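Local coordinates for protein VP35 (Myotis lucifugus, PDB 6DKU) that probably antagonises innate immune, interferon-linked signalling, as a bat-genome homologue of the filoviral polymerase cofactor VP35, here represented by its interferon inhibitory domain, at residues Ala80-Val85 and Ile116-Glu121. The protein carries 1 engineered substitution. Numbering follows the deposited sequence.
Sequences APTTQV and IYLTPE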
loop_
_atom_site.group_PDB
_atom_site.type_symbol
_atom_site.label_atom_id
_atom_site.label_comp_id
_atom_site.label_asym_id
_atom_site.label_seq_id
_atom_site.Cartn_x
_atom_site.Cartn_y
_atom_site.Cartn_z
ATOM N N ALA A 80 5.614 -5.881 3.878
ATOM C CA ALA A 80 4.494 -5.767 2.962
ATOM C C ALA A 80 3.422 -6.783 3.337
ATOM O O ALA A 80 3.745 -7.919 3.704
ATOM C CB ALA A 80 4.950 -5.995 1.522
ATOM N N PRO A 81 2.146 -6.419 3.257
ATOM C CA PRO A 81 1.088 -7.364 3.625
ATOM C C PRO A 81 0.933 -8.480 2.600
ATOM O O PRO A 81 1.242 -8.327 1.418
ATOM C CB PRO A 81 -0.165 -6.487 3.671
ATOM C CG PRO A 81 0.114 -5.395 2.702
ATOM C CD PRO A 81 1.599 -5.122 2.820
ATOM N N THR A 82 0.433 -9.615 3.072
ATOM C CA THR A 82 0.175 -10.767 2.224
ATOM C C THR A 82 -1.306 -10.843 1.888
ATOM O O THR A 82 -2.159 -10.658 2.756
ATOM C CB THR A 82 0.627 -12.047 2.923
ATOM O OG1 THR A 82 1.868 -11.783 3.588
ATOM C CG2 THR A 82 0.780 -13.208 1.944
ATOM N N THR A 83 -1.599 -11.081 0.613
ATOM C CA THR A 83 -2.934 -11.390 0.123
ATOM C C THR A 83 -2.925 -12.810 -0.427
ATOM O O THR A 83 -1.951 -13.235 -1.060
ATOM C CB THR A 83 -3.378 -10.431 -0.992
ATOM O OG1 THR A 83 -3.145 -9.070 -0.608
ATOM C CG2 THR A 83 -4.857 -10.626 -1.286
ATOM N N GLN A 84 -4.005 -13.543 -0.195
ATOM C CA GLN A 84 -4.124 -14.908 -0.682
ATOM C C GLN A 84 -5.099 -14.937 -1.850
ATOM O O GLN A 84 -6.152 -14.295 -1.795
ATOM C CB GLN A 84 -4.576 -15.850 0.437
ATOM C CG GLN A 84 -3.457 -16.176 1.414
ATOM C CD GLN A 84 -3.614 -17.531 2.074
ATOM O OE1 GLN A 84 -4.674 -18.151 2.003
ATOM N NE2 GLN A 84 -2.549 -18.005 2.710
ATOM N N VAL A 85 -4.736 -15.659 -2.913
ATOM C CA VAL A 85 -5.591 -15.810 -4.085
ATOM C C VAL A 85 -5.609 -17.271 -4.504
ATOM O O VAL A 85 -4.593 -17.969 -4.405
ATOM C CB VAL A 85 -5.131 -14.916 -5.260
ATOM C CG1 VAL A 85 -5.661 -13.502 -5.094
ATOM C CG2 VAL A 85 -3.614 -14.913 -5.385
ATOM N N ILE A 116 2.557 -9.013 -1.278
ATOM C CA ILE A 116 3.069 -10.355 -1.491
ATOM C C ILE A 116 1.846 -11.233 -1.736
ATOM O O ILE A 116 1.098 -11.543 -0.801
ATOM C CB ILE A 116 3.889 -10.850 -0.298
ATOM C CG1 ILE A 116 5.041 -9.892 -0.004
ATOM C CG2 ILE A 116 4.441 -12.224 -0.584
ATOM C CD1 ILE A 116 5.708 -9.311 -1.231
ATOM N N TYR A 117 1.612 -11.601 -2.994
ATOM C CA TYR A 117 0.499 -12.485 -3.315
ATOM C C TYR A 117 0.861 -13.927 -2.995
ATOM O O TYR A 117 1.981 -14.371 -3.258
ATOM C CB TYR A 117 0.126 -12.379 -4.790
ATOM C CG TYR A 117 -0.605 -11.116 -5.160
ATOM C CD1 TYR A 117 -1.912 -10.900 -4.753
ATOM C CD2 TYR A 117 0.010 -10.146 -5.930
ATOM C CE1 TYR A 117 -2.577 -9.739 -5.097
ATOM C CE2 TYR A 117 -0.642 -8.991 -6.279
ATOM C CZ TYR A 117 -1.932 -8.790 -5.864
ATOM O OH TYR A 117 -2.568 -7.629 -6.221
ATOM N N LEU A 118 -0.102 -14.662 -2.444
ATOM C CA LEU A 118 0.059 -16.076 -2.110
ATOM C C LEU A 118 -0.755 -16.910 -3.092
ATOM O O LEU A 118 -1.990 -16.872 -3.074
ATOM C CB LEU A 118 -0.361 -16.333 -0.666
ATOM C CG LEU A 118 0.824 -16.444 0.283
ATOM C CD1 LEU A 118 1.441 -17.834 0.163
ATOM C CD2 LEU A 118 1.857 -15.355 -0.044
ATOM N N THR A 119 -0.055 -17.649 -3.952
ATOM C CA THR A 119 -0.643 -18.509 -4.964
ATOM C C THR A 119 -0.253 -19.957 -4.697
ATOM O O THR A 119 0.799 -20.220 -4.104
ATOM C CB THR A 119 -0.186 -18.119 -6.375
ATOM O OG1 THR A 119 1.063 -18.762 -6.653
ATOM C CG2 THR A 119 -0.017 -16.609 -6.490
ATOM N N PRO A 120 -1.090 -20.913 -5.111
ATOM C CA PRO A 120 -0.805 -22.324 -4.809
ATOM C C PRO A 120 0.542 -22.806 -5.312
ATOM O O PRO A 120 1.145 -23.668 -4.665
ATOM C CB PRO A 120 -1.968 -23.062 -5.479
ATOM C CG PRO A 120 -3.089 -22.075 -5.407
ATOM C CD PRO A 120 -2.452 -20.733 -5.642
ATOM N N GLU A 121 1.058 -22.270 -6.411
ATOM C CA GLU A 121 2.426 -22.554 -6.832
ATOM C C GLU A 121 3.156 -21.228 -7.028
ATOM O O GLU A 121 3.300 -20.730 -8.140
ATOM C CB GLU A 121 2.469 -23.449 -8.109
ATOM C CG GLU A 121 3.862 -23.565 -8.767
ATOM C CD GLU A 121 4.084 -24.851 -9.588
ATOM O OE1 GLU A 121 5.198 -25.019 -10.143
ATOM O OE2 GLU A 121 3.169 -25.701 -9.668
#
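A80 opens the pairing of 80-85 with 116-121 by setting its CB against CG1 of I116, an apolar contact at 4.2 Å. P81 contributes its backbone: a hydrogen bond runs from I116 N to P81 O, 3.1 Å, almost straight at 177°. CA of T82 makes a CA-H...O contact with O of I116, which also accepts the hydrogen bond from T83 N. T83 O then accepts a hydrogen bond from L118 N, 2.7 Å, while T83 CB lies 4.1 Å from CD1 of Y117, oblique to the ring. On the face carrying T82, I116 and L118, Q84 lays its CG 3.7 Å from CB of L118. V85 N closes the ladder on L118 O at 3.0 Å. With V85 CG1 anti to the carbonyl carbon (chi1 -83°), CG2 falls between backbone N and carbonyl carbon, 4.1 Å from CG2 of T119, the two side chains side by side. Parallel bridges pair T82 with I116, T83 with Y117 and Q84 with L118; the short strand axes are 30° apart. Strand 82-84 thus forms one edge of the chain's mixed four-stranded sheet, next to strand 113-119, whose other side meets antiparallel strand 122-127. I91 packs on V85 and Y117, and P81 reaches A33 and M36 of helix 26-37, tying this edge to the helical part.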